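Local coordinates for probable disease resistance protein At5g66900 (Arabidopsis thaliana, PDB 7L7W) that acts as a helper immune receptor of plants, whose coiled-coil RPW8-type domain, the part in this crystal, is linked to calcium-permeable cation channels and cell death, at residues 30-34 against 86-90; 43-48 against 107-112. The protein carries 2 engineered substitutions. All coordinates share one frame; numbering follows the deposited sequence.

Contact 1: residues 30-34 against 86-90; sequences EAKKF and VRKFP
Phe34 and Phe89 meet in a T-shaped stack: the edge of Phe89 is directed at the face of Phe34, with CD2 of Phe89 above the ring centre, centroids 4.8 Å apart and planes at 69°. Phe34 CG lies anti to its carbonyl carbon (chi1 -57°), which swings the ring across to the other segment, where Pro90 CG comes within 3.7 Å of Phe34 CZ. Val86 uses both methyls: CG1 lies 3.5 Å from Glu30 CB, and CG2 is 4.0 Å from Ala31 CB. This apolar side is close-packed. The other side is polar and looser, and the exposed Lys33 and Arg87 place it toward solvent. There Glu30 OE2 pairs with Arg87 NH1 at 3.5 Å, carboxylate and guanidinium planes 45° apart, while Lys33 NZ donates to Glu30 OE1 at 2.8 Å, so one carboxylate links two cations in a small salt-bridge network. Glu30 CG also lies over one guanidinium face. No hydrogen bond joins the segments. The contact joins the C-terminal regions of helices 20-32 and 70-88 and the residues just after them; Leu40 of helix 38-60 packs on Phe34, Val86 and Phe89, and Tyr95 of the second subunit reaches both phenylalanines.

Contact 2: residues 43-48 against 107-112; sequences DLVSTM and INKDML
Thr47 points toward segment 107-112 of helix 97-114 and divides its two branches among three residues. Its CG2, anti to the backbone N, packs against Met111 CB at 3.5 Å and also meets Leu112 CD2, whereas its OG1 lies 3.5 Å from Leu112 CD2. The Asn108 side chain leaves its helix with CG anti to the backbone N (chi1 -168°), which brings the amide group beside Thr47 OG1 and near Asp43 O. Beside it, Leu44 lays CD1 along the backbone of Asn108, 4.0 Å from its CA, and within 4.2 Å of Ile107 CG2. Further along, the two methionines slant past each other: Met111, extended beyond CG, brings SD to 3.5 Å from Met48 CG, while the bend of Met48 at chi3 (-64°) turns its CE away from Met111, toward helix 20-32, and its SD stays near the Met111 methyl. The segments run nearly parallel, at 15°, with axes 9.6 Å apart. Within segment 43-48, Asp43 O accepts from Ser46 OG, at 3.1 Å, and Thr47 N, both from the same face of the carbonyl plane. This is buried packing between helices 38-60 and 97-114 of the bundle; Met48 also packs on helix 20-32, and Ile107 and Met111 on helix 70-88. The contact thus combines apolar and thioether packing with a hydroxyl-amide-carbonyl patch, and no salt bridge crosses it.

How the contacts relate
Both contacts belong to one RPW8-type four-helix bundle, their centres about 14 Å apart. Contact 1 pairs helix 20-32 with helix 70-88, and contact 2 pairs helix 38-60 with helix 97-114. Along the chain the four segments alternate, 30-34, 43-48, 86-90, 107-112, so each contact joins helices that are not consecutive, and the two pairings interlock. They meet directly where Ala31 CB packs on Val45 CG1 at 3.6 Å and on the Met48 methyl. Contact 2 is buried nearer the chain centre, away from other subunits; contact 1, about 15 Å from that centre, borders the second subunit. Together with this packing of Ala31 they link helices 20-32, 38-60, 70-88 and 97-114.

Contact 1: residues 30-34 against 86-90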
loop_
_atom_site.group_PDB
_atom_site.type_symbol
_atom_site.label_atom_id
_atom_site.label_comp_id
_atom_site.label_asym_id
_atom_site.label_seq_id
_atom_site.Cartn_x
_atom_site.Cartn_y
_atom_site.Cartn_z
ATOM N N GLU A 30 -22.570 -0.431 2.586
ATOM C CA GLU A 30 -21.330 -1.196 2.645
ATOM C C GLU A 30 -20.130 -0.356 2.225
ATOM O O GLU A 30 -19.050 -0.496 2.803
ATOM C CB GLU A 30 -21.407 -2.457 1.781
ATOM C CG GLU A 30 -22.314 -3.552 2.316
ATOM C CD GLU A 30 -21.949 -4.041 3.709
ATOM O OE1 GLU A 30 -20.775 -3.887 4.149
ATOM O OE2 GLU A 30 -22.864 -4.575 4.378
ATOM N N ALA A 31 -20.282 0.496 1.207
ATOM C CA ALA A 31 -19.143 1.297 0.766
ATOM C C ALA A 31 -18.765 2.329 1.810
ATOM O O ALA A 31 -17.579 2.609 2.011
ATOM C CB ALA A 31 -19.454 1.997 -0.550
ATOM N N LYS A 32 -19.765 2.915 2.478
ATOM C CA LYS A 32 -19.491 3.990 3.423
ATOM C C LYS A 32 -18.542 3.531 4.531
ATOM O O LYS A 32 -17.755 4.339 5.045
ATOM C CB LYS A 32 -20.808 4.520 3.994
ATOM C CG LYS A 32 -21.397 5.671 3.198
ATOM C CD LYS A 32 -22.736 6.119 3.773
ATOM C CE LYS A 32 -23.307 7.307 3.004
ATOM N NZ LYS A 32 -24.734 7.568 3.341
ATOM N N LYS A 33 -18.558 2.229 4.862
ATOM C CA LYS A 33 -17.756 1.705 5.964
ATOM C C LYS A 33 -16.255 1.934 5.759
ATOM O O LYS A 33 -15.513 2.041 6.740
ATOM C CB LYS A 33 -18.040 0.210 6.155
ATOM C CG LYS A 33 -19.446 -0.125 6.644
ATOM C CD LYS A 33 -19.646 -1.629 6.828
ATOM C CE LYS A 33 -21.133 -2.010 6.890
ATOM N NZ LYS A 33 -21.325 -3.501 6.839
ATOM N N PHE A 34 -15.785 2.017 4.511
ATOM C CA PHE A 34 -14.349 2.160 4.229
ATOM C C PHE A 34 -13.953 3.639 4.153
ATOM O O PHE A 34 -13.486 4.140 3.123
ATOM C CB PHE A 34 -13.990 1.415 2.937
ATOM C CG PHE A 34 -14.342 -0.055 2.966
ATOM C CD1 PHE A 34 -13.704 -0.924 3.844
ATOM C CD2 PHE A 34 -15.305 -0.567 2.122
ATOM C CE1 PHE A 34 -14.045 -2.282 3.882
ATOM C CE2 PHE A 34 -15.646 -1.929 2.152
ATOM C CZ PHE A 34 -15.026 -2.782 3.034
ATOM N N VAL A 86 -17.381 -3.802 -4.016
ATOM C CA VAL A 86 -17.393 -3.434 -2.606
ATOM C C VAL A 86 -17.163 -4.659 -1.736
ATOM O O VAL A 86 -16.441 -4.601 -0.734
ATOM C CB VAL A 86 -18.715 -2.732 -2.253
ATOM C CG1 VAL A 86 -19.007 -2.867 -0.777
ATOM C CG2 VAL A 86 -18.650 -1.270 -2.647
ATOM N N ARG A 87 -17.773 -5.788 -2.095
ATOM C CA ARG A 87 -17.620 -6.945 -1.228
ATOM C C ARG A 87 -16.229 -7.542 -1.322
ATOM O O ARG A 87 -15.803 -8.212 -0.377
ATOM C CB ARG A 87 -18.695 -7.984 -1.528
ATOM C CG ARG A 87 -20.073 -7.355 -1.575
ATOM C CD ARG A 87 -21.145 -8.246 -1.020
ATOM N NE ARG A 87 -21.427 -7.958 0.382
ATOM C CZ ARG A 87 -22.583 -7.479 0.831
ATOM N NH1 ARG A 87 -22.756 -7.250 2.126
ATOM N NH2 ARG A 87 -23.568 -7.230 -0.013
ATOM N N LYS A 88 -15.499 -7.288 -2.420
ATOM C CA LYS A 88 -14.152 -7.844 -2.514
ATOM C C LYS A 88 -13.084 -6.884 -1.982
ATOM O O LYS A 88 -11.932 -7.291 -1.811
ATOM C CB LYS A 88 -13.813 -8.200 -3.962
ATOM C CG LYS A 88 -13.511 -6.965 -4.799
ATOM C CD LYS A 88 -12.645 -7.224 -6.055
ATOM C CE LYS A 88 -13.122 -8.396 -6.885
ATOM N NZ LYS A 88 -12.983 -7.983 -8.309
ATOM N N PHE A 89 -13.419 -5.614 -1.739
ATOM C CA PHE A 89 -12.395 -4.654 -1.307
ATOM C C PHE A 89 -11.509 -5.116 -0.154
ATOM O O PHE A 89 -10.280 -4.914 -0.244
ATOM C CB PHE A 89 -13.016 -3.308 -0.919
ATOM C CG PHE A 89 -12.001 -2.281 -0.527
ATOM C CD1 PHE A 89 -11.028 -1.875 -1.434
ATOM C CD2 PHE A 89 -11.991 -1.749 0.751
ATOM C CE1 PHE A 89 -10.076 -0.932 -1.083
ATOM C CE2 PHE A 89 -11.030 -0.804 1.115
ATOM C CZ PHE A 89 -10.071 -0.400 0.194
ATOM N N PRO A 90 -12.018 -5.694 0.936
ATOM C CA PRO A 90 -11.128 -6.108 2.034
ATOM C C PRO A 90 -10.013 -7.062 1.619
ATOM O O PRO A 90 -9.008 -7.174 2.337
ATOM C CB PRO A 90 -12.085 -6.775 3.024
ATOM C CG PRO A 90 -13.368 -6.048 2.807
ATOM C CD PRO A 90 -13.438 -5.825 1.320
#

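Contact 2: residues 43-48 against 107-112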
loop_
_atom_site.group_PDB
_atom_site.type_symbol
_atom_site.label_atom_id
_atom_site.label_comp_id
_atom_site.label_asym_id
_atom_site.label_seq_id
_atom_site.Cartn_x
_atom_site.Cartn_y
_atom_site.Cartn_z
ATOM N N ASP A 43 -16.073 9.216 -3.282
ATOM C CA ASP A 43 -16.412 9.367 -4.697
ATOM C C ASP A 43 -17.560 8.446 -5.114
ATOM O O ASP A 43 -18.562 8.897 -5.700
ATOM C CB ASP A 43 -15.171 9.113 -5.549
ATOM C CG ASP A 43 -14.066 10.107 -5.257
ATOM O OD1 ASP A 43 -14.371 11.317 -5.217
ATOM O OD2 ASP A 43 -12.900 9.687 -5.039
ATOM N N LEU A 44 -17.444 7.153 -4.810
ATOM C CA LEU A 44 -18.468 6.231 -5.266
ATOM C C LEU A 44 -19.775 6.430 -4.504
ATOM O O LEU A 44 -20.850 6.375 -5.114
ATOM C CB LEU A 44 -17.983 4.784 -5.170
ATOM C CG LEU A 44 -18.904 3.810 -5.925
ATOM C CD1 LEU A 44 -18.881 3.951 -7.478
ATOM C CD2 LEU A 44 -18.713 2.364 -5.495
ATOM N N VAL A 45 -19.730 6.686 -3.188
ATOM C CA VAL A 45 -21.017 6.857 -2.519
ATOM C C VAL A 45 -21.643 8.189 -2.906
ATOM O O VAL A 45 -22.871 8.308 -2.923
ATOM C CB VAL A 45 -20.952 6.715 -0.985
ATOM C CG1 VAL A 45 -20.081 5.549 -0.575
ATOM C CG2 VAL A 45 -20.568 8.008 -0.336
ATOM N N SER A 46 -20.847 9.194 -3.278
ATOM C CA SER A 46 -21.471 10.426 -3.752
ATOM C C SER A 46 -22.222 10.175 -5.056
ATOM O O SER A 46 -23.379 10.601 -5.218
ATOM C CB SER A 46 -20.436 11.528 -3.941
ATOM O OG SER A 46 -20.065 11.613 -5.306
ATOM N N THR A 47 -21.581 9.477 -6.004
ATOM C CA THR A 47 -22.288 9.153 -7.235
ATOM C C THR A 47 -23.521 8.297 -6.965
ATOM O O THR A 47 -24.598 8.558 -7.511
ATOM C CB THR A 47 -21.361 8.455 -8.218
ATOM O OG1 THR A 47 -20.538 9.437 -8.856
ATOM C CG2 THR A 47 -22.171 7.716 -9.278
ATOM N N MET A 48 -23.390 7.297 -6.095
ATOM C CA MET A 48 -24.516 6.415 -5.806
ATOM C C MET A 48 -25.645 7.148 -5.080
ATOM O O MET A 48 -26.815 6.790 -5.236
ATOM C CB MET A 48 -24.042 5.212 -4.980
ATOM C CG MET A 48 -23.228 4.185 -5.785
ATOM S SD MET A 48 -22.816 2.646 -4.894
ATOM C CE MET A 48 -21.753 3.228 -3.560
ATOM N N ILE A 107 -16.938 2.123 -12.829
ATOM C CA ILE A 107 -18.288 1.928 -12.301
ATOM C C ILE A 107 -18.926 3.281 -12.058
ATOM O O ILE A 107 -20.019 3.576 -12.557
ATOM C CB ILE A 107 -18.261 1.082 -11.020
ATOM C CG1 ILE A 107 -17.705 -0.317 -11.327
ATOM C CG2 ILE A 107 -19.652 1.026 -10.399
ATOM C CD1 ILE A 107 -17.667 -1.240 -10.128
ATOM N N ASN A 108 -18.180 4.159 -11.383
ATOM C CA ASN A 108 -18.614 5.525 -11.128
ATOM C C ASN A 108 -19.084 6.186 -12.416
ATOM O O ASN A 108 -20.229 6.657 -12.503
ATOM C CB ASN A 108 -17.450 6.298 -10.498
ATOM C CG ASN A 108 -17.856 7.628 -9.938
ATOM O OD1 ASN A 108 -18.106 7.748 -8.739
ATOM N ND2 ASN A 108 -17.889 8.652 -10.788
ATOM N N LYS A 109 -18.241 6.157 -13.463
ATOM C CA LYS A 109 -18.612 6.888 -14.669
ATOM C C LYS A 109 -19.917 6.335 -15.226
ATOM O O LYS A 109 -20.840 7.101 -15.537
ATOM C CB LYS A 109 -17.493 6.850 -15.720
ATOM C CG LYS A 109 -17.876 7.531 -17.065
ATOM C CD LYS A 109 -18.821 8.756 -16.823
ATOM C CE LYS A 109 -19.406 9.413 -18.074
ATOM N NZ LYS A 109 -20.604 10.215 -17.674
ATOM N N ASP A 110 -20.049 5.006 -15.248
ATOM C CA ASP A 110 -21.244 4.400 -15.817
ATOM C C ASP A 110 -22.481 4.880 -15.068
ATOM O O ASP A 110 -23.451 5.355 -15.684
ATOM C CB ASP A 110 -21.111 2.877 -15.786
ATOM C CG ASP A 110 -20.029 2.365 -16.744
ATOM O OD1 ASP A 110 -19.413 3.199 -17.448
ATOM O OD2 ASP A 110 -19.776 1.137 -16.785
ATOM N N MET A 111 -22.413 4.867 -13.728
ATOM C CA MET A 111 -23.568 5.280 -12.944
ATOM C C MET A 111 -23.957 6.702 -13.303
ATOM O O MET A 111 -25.133 6.986 -13.576
ATOM C CB MET A 111 -23.271 5.150 -11.452
ATOM C CG MET A 111 -23.480 3.749 -10.916
ATOM S SD MET A 111 -22.936 3.544 -9.212
ATOM C CE MET A 111 -23.524 1.882 -8.871
ATOM N N LEU A 112 -22.961 7.582 -13.420
ATOM C CA LEU A 112 -23.265 8.968 -13.732
ATOM C C LEU A 112 -23.961 9.082 -15.081
ATOM O O LEU A 112 -24.977 9.780 -15.200
ATOM C CB LEU A 112 -21.994 9.812 -13.697
ATOM C CG LEU A 112 -21.520 10.104 -12.271
ATOM C CD1 LEU A 112 -20.384 11.103 -12.278
ATOM C CD2 LEU A 112 -22.658 10.586 -11.382
#